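Long-range contacts in activator of Hsp90 ATPase homologue 1/2-like C-terminal domain-containing protein (Mycobacterium smegmatis, PDB 3UID), which is probably a type II toxin of the AHA1 family, built on the SRPBCC fold and homologous in structure to the hypoxia-linked Mycobacterium tuberculosis toxin Rv2035: residues V25-Q30 with V83-F89; Y32-L38 with V51-L56. All blocks are in the same frame, centred on the assembly; numbering follows the deposited sequence.

Overall arrangement
From the N terminus the chain makes strands 3-9 and 14-21, then the two consecutive helices 25-33 and 35-42 before it enters strand 50-54. Contact 2 closes the short inner loop, setting the junction of the two helices against edge strand 50-54. Strands 61-67 and 73-84 follow, and the hairpin turn into strand 88-96 comes back to helix 25-33 in contact 1, the wider loop that encloses contact 2. Contact 1 ties helix 25-33, and contact 2 the junction of both helices, to the same antiparallel sheet, their centres about 13 Å apart. They meet where Phe89 CE2 packs 3.6 Å from Tyr32 CB and Phe89 CD1 3.8 Å from Leu56 CD1.

Contact 1. Residues V25-Q30 with V83-F89; sequences VTRIWQ and VDEPHSF
This is a helix-on-hairpin contact: the first turns of helix 25-33 lie against the turn joining antiparallel strands 73-84 and 88-96 of the SRPBCC sheet. It buries 395 Å², Trp29 giving the largest single share (150 Å²), and the closest CA atoms are those of Trp29 and Pro86, 5.5 Å apart. Residues 25-30 are helical, with Trp29 N bonded to Val25 O (3.0 Å). The hairpin holds a cis peptide before Pro86 and a classic beta bulge, His87 and Ser88 facing Asp84: His87 N and Ser88 N donate to Asp84 O (2.8 and 3.0 Å), Asp84 N to Ser88 O (2.8 Å). Val25 and Trp29, both t at chi1, point toward the hairpin. Val25 CG1 and Trp29 CB lie 3.8 and 3.9 Å from Pro86 CB. The indole (chi2 -96°) extends over the hairpin, between Glu85 on one face and Phe89 on the other. Glu85 CG makes a CH-pi contact 3.5 Å from the centroid of the Trp29 five-membered ring; Val83 CG1, 3.7 Å from Trp29 CZ2, and Ser88 O, 3.4 Å from Trp29 CH2, lie at its edge. Phe89, p at chi1, turns its edge to the face of the Trp29 six-membered ring, an offset T-shaped pair with centroids 5.8 Å apart and planes at 87°. No direct hydrogen bond joins the segments; one water accepts from Trp29 NE1 and donates to Glu85 OE1, both at 2.9 Å. Apolar and aromatic packing thus holds the contact: water satisfies the indole N-H, but Pro86 O is buried without a partner, 3.2 Å from Val25 CG1.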
loop_
_atom_site.group_PDB
_atom_site.type_symbol
_atom_site.label_atom_id
_atom_site.label_comp_id
_atom_site.label_asym_id
_atom_site.label_seq_id
_atom_site.Cartn_x
_atom_site.Cartn_y
_atom_site.Cartn_z
ATOM N N VAL A 25 14.907 -7.495 -4.068
ATOM C CA VAL A 25 13.710 -7.048 -4.761
ATOM C C VAL A 25 12.737 -8.203 -4.993
ATOM O O VAL A 25 11.527 -8.028 -4.840
ATOM C CB VAL A 25 14.053 -6.394 -6.095
ATOM C CG1 VAL A 25 12.819 -6.302 -6.953
ATOM C CG2 VAL A 25 14.653 -5.003 -5.854
ATOM N N THR A 26 13.264 -9.367 -5.365
ATOM C CA THR A 26 12.407 -10.530 -5.614
ATOM C C THR A 26 11.604 -10.914 -4.380
ATOM O O THR A 26 10.439 -11.305 -4.490
ATOM C CB THR A 26 13.196 -11.743 -6.124
ATOM O OG1 THR A 26 14.293 -12.023 -5.244
ATOM C CG2 THR A 26 13.740 -11.451 -7.510
ATOM N N ARG A 27 12.216 -10.790 -3.207
ATOM C CA ARG A 27 11.507 -11.067 -1.945
ATOM C C ARG A 27 10.379 -10.066 -1.655
ATOM O O ARG A 27 9.269 -10.458 -1.293
ATOM C CB ARG A 27 12.474 -11.081 -0.756
ATOM C CG ARG A 27 11.725 -11.145 0.600
ATOM C CD ARG A 27 11.100 -12.511 0.754
ATOM N NE ARG A 27 10.252 -12.639 1.948
ATOM C CZ ARG A 27 8.928 -12.492 1.944
ATOM N NH1 ARG A 27 8.289 -12.192 0.821
ATOM N NH2 ARG A 27 8.236 -12.643 3.064
ATOM N N ILE A 28 10.666 -8.772 -1.788
ATOM C CA ILE A 28 9.671 -7.742 -1.548
ATOM C C ILE A 28 8.496 -7.875 -2.515
ATOM O O ILE A 28 7.348 -7.680 -2.137
ATOM C CB ILE A 28 10.298 -6.337 -1.606
ATOM C CG1 ILE A 28 11.475 -6.249 -0.627
ATOM C CG2 ILE A 28 9.264 -5.280 -1.266
ATOM C CD1 ILE A 28 11.089 -6.459 0.838
ATOM N N TRP A 29 8.779 -8.231 -3.766
ATOM C CA TRP A 29 7.714 -8.423 -4.735
ATOM C C TRP A 29 6.665 -9.408 -4.207
ATOM O O TRP A 29 5.466 -9.202 -4.384
ATOM C CB TRP A 29 8.272 -8.928 -6.070
ATOM C CG TRP A 29 7.193 -9.138 -7.084
ATOM C CD1 TRP A 29 6.555 -10.313 -7.383
ATOM C CD2 TRP A 29 6.589 -8.138 -7.903
ATOM N NE1 TRP A 29 5.615 -10.107 -8.360
ATOM C CE2 TRP A 29 5.609 -8.778 -8.692
ATOM C CE3 TRP A 29 6.792 -6.764 -8.061
ATOM C CZ2 TRP A 29 4.837 -8.088 -9.620
ATOM C CZ3 TRP A 29 6.013 -6.080 -8.979
ATOM C CH2 TRP A 29 5.056 -6.741 -9.748
ATOM N N GLN A 30 7.129 -10.473 -3.566
ATOM C CA GLN A 30 6.238 -11.526 -3.084
ATOM C C GLN A 30 5.334 -11.105 -1.927
ATOM O O GLN A 30 4.297 -11.744 -1.681
ATOM C CB GLN A 30 7.041 -12.778 -2.712
ATOM C CG GLN A 30 7.707 -13.445 -3.898
ATOM C CD GLN A 30 6.718 -13.908 -4.967
ATOM O OE1 GLN A 30 5.571 -14.251 -4.659
ATOM N NE2 GLN A 30 7.155 -13.911 -6.212
ATOM N N VAL A 83 1.641 -4.457 -14.536
ATOM C CA VAL A 83 2.438 -5.343 -13.696
ATOM C C VAL A 83 3.761 -5.654 -14.401
ATOM O O VAL A 83 3.771 -6.166 -15.514
ATOM C CB VAL A 83 1.680 -6.655 -13.394
ATOM C CG1 VAL A 83 2.539 -7.587 -12.540
ATOM C CG2 VAL A 83 0.350 -6.361 -12.707
ATOM N N ASP A 84 4.871 -5.341 -13.735
ATOM C CA ASP A 84 6.202 -5.522 -14.294
ATOM C C ASP A 84 7.074 -6.183 -13.224
ATOM O O ASP A 84 7.880 -5.541 -12.561
ATOM C CB ASP A 84 6.758 -4.161 -14.736
ATOM C CG ASP A 84 8.218 -4.219 -15.151
ATOM O OD1 ASP A 84 8.687 -5.284 -15.601
ATOM O OD2 ASP A 84 8.896 -3.178 -15.024
ATOM N N GLU A 85 6.880 -7.485 -13.040
ATOM C CA GLU A 85 7.597 -8.224 -12.003
ATOM C C GLU A 85 9.103 -8.272 -12.297
ATOM O O GLU A 85 9.511 -8.506 -13.435
ATOM C CB GLU A 85 7.048 -9.657 -11.907
ATOM C CG GLU A 85 7.770 -10.509 -10.875
ATOM C CD GLU A 85 7.259 -11.943 -10.836
ATOM O OE1 GLU A 85 6.193 -12.212 -11.426
ATOM O OE2 GLU A 85 7.918 -12.798 -10.206
ATOM N N PRO A 86 9.941 -8.062 -11.268
ATOM C CA PRO A 86 9.608 -7.746 -9.877
ATOM C C PRO A 86 9.816 -6.268 -9.567
ATOM O O PRO A 86 9.952 -5.922 -8.393
ATOM C CB PRO A 86 10.669 -8.529 -9.115
ATOM C CG PRO A 86 11.887 -8.366 -9.980
ATOM C CD PRO A 86 11.365 -8.430 -11.407
ATOM N N HIS A 87 9.841 -5.403 -10.575
ATOM C CA HIS A 87 10.219 -4.014 -10.321
ATOM C C HIS A 87 9.073 -3.049 -10.060
ATOM O O HIS A 87 9.268 -2.050 -9.383
ATOM C CB HIS A 87 11.118 -3.469 -11.426
ATOM C CG HIS A 87 12.514 -4.001 -11.371
ATOM N ND1 HIS A 87 13.022 -4.850 -12.329
ATOM C CD2 HIS A 87 13.504 -3.818 -10.463
ATOM C CE1 HIS A 87 14.267 -5.163 -12.020
ATOM N NE2 HIS A 87 14.585 -4.549 -10.895
ATOM N N SER A 88 7.881 -3.329 -10.571
ATOM C CA SER A 88 6.817 -2.337 -10.401
ATOM C C SER A 88 5.430 -2.880 -10.683
ATOM O O SER A 88 5.283 -3.830 -11.454
ATOM C CB SER A 88 7.084 -1.154 -11.347
ATOM O OG SER A 88 6.245 -0.046 -11.060
ATOM N N PHE A 89 4.424 -2.302 -10.025
ATOM C CA PHE A 89 3.036 -2.460 -10.449
ATOM C C PHE A 89 2.276 -1.160 -10.238
ATOM O O PHE A 89 2.705 -0.303 -9.461
ATOM C CB PHE A 89 2.336 -3.707 -9.852
ATOM C CG PHE A 89 2.103 -3.661 -8.359
ATOM C CD1 PHE A 89 0.890 -3.213 -7.848
ATOM C CD2 PHE A 89 3.080 -4.093 -7.473
ATOM C CE1 PHE A 89 0.651 -3.190 -6.469
ATOM C CE2 PHE A 89 2.846 -4.076 -6.090
ATOM C CZ PHE A 89 1.625 -3.620 -5.592
HETATM O O HOH W 1 3.855 -11.968 -9.705
#

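Contact 2. Residues Y32-L38 with V51-L56; sequences YADPRQL and VVDHDL
Tyr32 and Ala33 end helix 25-33 and present backbone carbonyls to His54 of edge strand 50-54. His54, t at chi1, points toward the helices and donates from NE2 to Tyr32 O (2.8 Å, 154°), while its CE1 lies 3.1 Å from Ala33 O. The Tyr32 ring leads away to Phe115, its hydroxyl bonded to that of Tyr126. Ala33 sits beside Leu56, CA to CD2 3.8 Å, the CA atoms of the two residues 6.3 Å apart. At Asp34 the chain leaves helical geometry (phi/psi -104/113) and starts helix 35-42: Asp34 is its N-cap, OD1 taking the capping bond from Arg36 N (3.0 Å), while OD2 accepts from the Gln37 side chain (Asp34 OD2 to Gln37 NE2, 2.9 Å). A pair of short helices linking strand 14-21 to strand 50-54 corresponds to the beta1-alpha1-alpha2-beta2 connection of Bet v 1-like folds, and here the capped junction packs on the sheet's edge. Pro35 follows, its CA 6.1 Å from that of Val51; its CB lies 3.6 Å from Val51 CG1 and over the His54 face in a CH-pi contact, 4.0 Å from the centroid. Arg36 curls back to place NH2 3.0 Å from Val51 O, with NH1 in a salt bridge to Glu39. Leu38 CB packs 4.2 Å from Val51 CG2, and its CD2 4.2 Å from His54 CD2. Between Val51 and His54, Val52 and Asp53 form a classic bulge opposite Thr63, both pointing away from the helices.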
loop_
_atom_site.group_PDB
_atom_site.type_symbol
_atom_site.label_atom_id
_atom_site.label_comp_id
_atom_site.label_asym_id
_atom_site.label_seq_id
_atom_site.Cartn_x
_atom_site.Cartn_y
_atom_site.Cartn_z
ATOM N N TYR A 32 3.590 -8.464 -2.055
ATOM C CA TYR A 32 2.417 -7.965 -2.769
ATOM C C TYR A 32 1.775 -9.018 -3.664
ATOM O O TYR A 32 0.571 -8.977 -3.901
ATOM C CB TYR A 32 2.793 -6.707 -3.565
ATOM C CG TYR A 32 3.282 -5.649 -2.619
ATOM C CD1 TYR A 32 2.387 -4.833 -1.944
ATOM C CD2 TYR A 32 4.638 -5.519 -2.335
ATOM C CE1 TYR A 32 2.832 -3.891 -1.022
ATOM C CE2 TYR A 32 5.096 -4.577 -1.420
ATOM C CZ TYR A 32 4.186 -3.764 -0.775
ATOM O OH TYR A 32 4.630 -2.841 0.137
ATOM N N ALA A 33 2.581 -9.964 -4.138
ATOM C CA ALA A 33 2.102 -10.989 -5.055
ATOM C C ALA A 33 1.367 -12.116 -4.347
ATOM O O ALA A 33 0.528 -12.789 -4.946
ATOM C CB ALA A 33 3.270 -11.542 -5.870
ATOM N N ASP A 34 1.690 -12.336 -3.075
ATOM C CA ASP A 34 1.042 -13.390 -2.285
ATOM C C ASP A 34 0.048 -12.743 -1.335
ATOM O O ASP A 34 0.450 -12.005 -0.423
ATOM C CB ASP A 34 2.093 -14.155 -1.485
ATOM C CG ASP A 34 1.499 -15.258 -0.624
ATOM O OD1 ASP A 34 0.254 -15.353 -0.501
ATOM O OD2 ASP A 34 2.300 -16.028 -0.055
ATOM N N PRO A 35 -1.262 -12.992 -1.542
ATOM C CA PRO A 35 -2.240 -12.260 -0.732
ATOM C C PRO A 35 -2.168 -12.570 0.761
ATOM O O PRO A 35 -2.572 -11.722 1.559
ATOM C CB PRO A 35 -3.588 -12.713 -1.319
ATOM C CG PRO A 35 -3.301 -14.069 -1.880
ATOM C CD PRO A 35 -1.908 -13.945 -2.456
ATOM N N ARG A 36 -1.664 -13.734 1.154
ATOM C CA ARG A 36 -1.530 -14.030 2.577
ATOM C C ARG A 36 -0.414 -13.198 3.213
ATOM O O ARG A 36 -0.474 -12.867 4.403
ATOM C CB ARG A 36 -1.295 -15.527 2.805
ATOM C CG ARG A 36 -2.299 -16.433 2.104
ATOM C CD ARG A 36 -3.653 -16.493 2.814
ATOM N NE ARG A 36 -4.669 -15.647 2.185
ATOM C CZ ARG A 36 -5.205 -14.573 2.754
ATOM N NH1 ARG A 36 -4.827 -14.203 3.969
ATOM N NH2 ARG A 36 -6.123 -13.867 2.107
ATOM N N GLN A 37 0.604 -12.852 2.426
ATOM C CA GLN A 37 1.681 -12.001 2.946
ATOM C C GLN A 37 1.260 -10.537 2.992
ATOM O O GLN A 37 1.569 -9.809 3.939
ATOM C CB GLN A 37 2.956 -12.179 2.117
ATOM C CG GLN A 37 3.485 -13.609 2.168
ATOM C CD GLN A 37 4.774 -13.757 1.400
ATOM O OE1 GLN A 37 5.688 -12.950 1.548
ATOM N NE2 GLN A 37 4.851 -14.783 0.578
ATOM N N LEU A 38 0.533 -10.110 1.965
ATOM C CA LEU A 38 -0.005 -8.760 1.936
ATOM C C LEU A 38 -0.929 -8.545 3.138
ATOM O O LEU A 38 -0.838 -7.530 3.842
ATOM C CB LEU A 38 -0.774 -8.533 0.635
ATOM C CG LEU A 38 -1.184 -7.084 0.370
ATOM C CD1 LEU A 38 0.015 -6.149 0.490
ATOM C CD2 LEU A 38 -1.796 -7.021 -1.002
ATOM N N VAL A 51 -7.245 -9.708 3.111
ATOM C CA VAL A 51 -7.216 -9.596 1.655
ATOM C C VAL A 51 -8.247 -10.584 1.132
ATOM O O VAL A 51 -8.162 -11.794 1.379
ATOM C CB VAL A 51 -5.808 -9.859 1.084
ATOM C CG1 VAL A 51 -5.839 -9.992 -0.439
ATOM C CG2 VAL A 51 -4.857 -8.746 1.519
ATOM N N VAL A 52 -9.263 -10.045 0.471
ATOM C CA VAL A 52 -10.409 -10.836 0.042
ATOM C C VAL A 52 -10.159 -11.424 -1.341
ATOM O O VAL A 52 -9.887 -12.626 -1.470
ATOM C CB VAL A 52 -11.709 -10.006 0.127
ATOM C CG1 VAL A 52 -12.908 -10.824 -0.351
ATOM C CG2 VAL A 52 -11.937 -9.556 1.580
ATOM N N ASP A 53 -10.221 -10.587 -2.374
ATOM C CA ASP A 53 -9.871 -11.031 -3.716
ATOM C C ASP A 53 -8.504 -10.475 -4.049
ATOM O O ASP A 53 -8.141 -9.397 -3.585
ATOM C CB ASP A 53 -10.888 -10.534 -4.751
ATOM C CG ASP A 53 -12.269 -11.103 -4.533
ATOM O OD1 ASP A 53 -12.376 -12.261 -4.082
ATOM O OD2 ASP A 53 -13.244 -10.381 -4.816
ATOM N N HIS A 54 -7.744 -11.209 -4.851
ATOM C CA HIS A 54 -6.399 -10.776 -5.211
ATOM C C HIS A 54 -5.986 -11.415 -6.542
ATOM O O HIS A 54 -5.893 -12.637 -6.661
ATOM C CB HIS A 54 -5.439 -11.175 -4.089
ATOM C CG HIS A 54 -4.009 -10.791 -4.334
ATOM N ND1 HIS A 54 -3.196 -11.472 -5.215
ATOM C CD2 HIS A 54 -3.240 -9.820 -3.784
ATOM C CE1 HIS A 54 -1.992 -10.928 -5.209
ATOM N NE2 HIS A 54 -1.992 -9.922 -4.352
ATOM N N ASP A 55 -5.756 -10.572 -7.539
ATOM C CA ASP A 55 -5.332 -11.014 -8.856
ATOM C C ASP A 55 -4.335 -9.970 -9.350
ATOM O O ASP A 55 -4.739 -8.947 -9.898
ATOM C CB ASP A 55 -6.562 -11.065 -9.755
ATOM C CG ASP A 55 -6.265 -11.557 -11.159
ATOM O OD1 ASP A 55 -5.124 -11.987 -11.447
ATOM O OD2 ASP A 55 -7.209 -11.520 -11.971
ATOM N N LEU A 56 -3.043 -10.194 -9.112
ATOM C CA LEU A 56 -2.033 -9.194 -9.491
ATOM C C LEU A 56 -1.615 -9.333 -10.949
ATOM O O LEU A 56 -0.544 -9.862 -11.262
ATOM C CB LEU A 56 -0.814 -9.262 -8.567
ATOM C CG LEU A 56 0.200 -8.115 -8.650
ATOM C CD1 LEU A 56 -0.444 -6.785 -8.360
ATOM C CD2 LEU A 56 1.370 -8.365 -7.696
#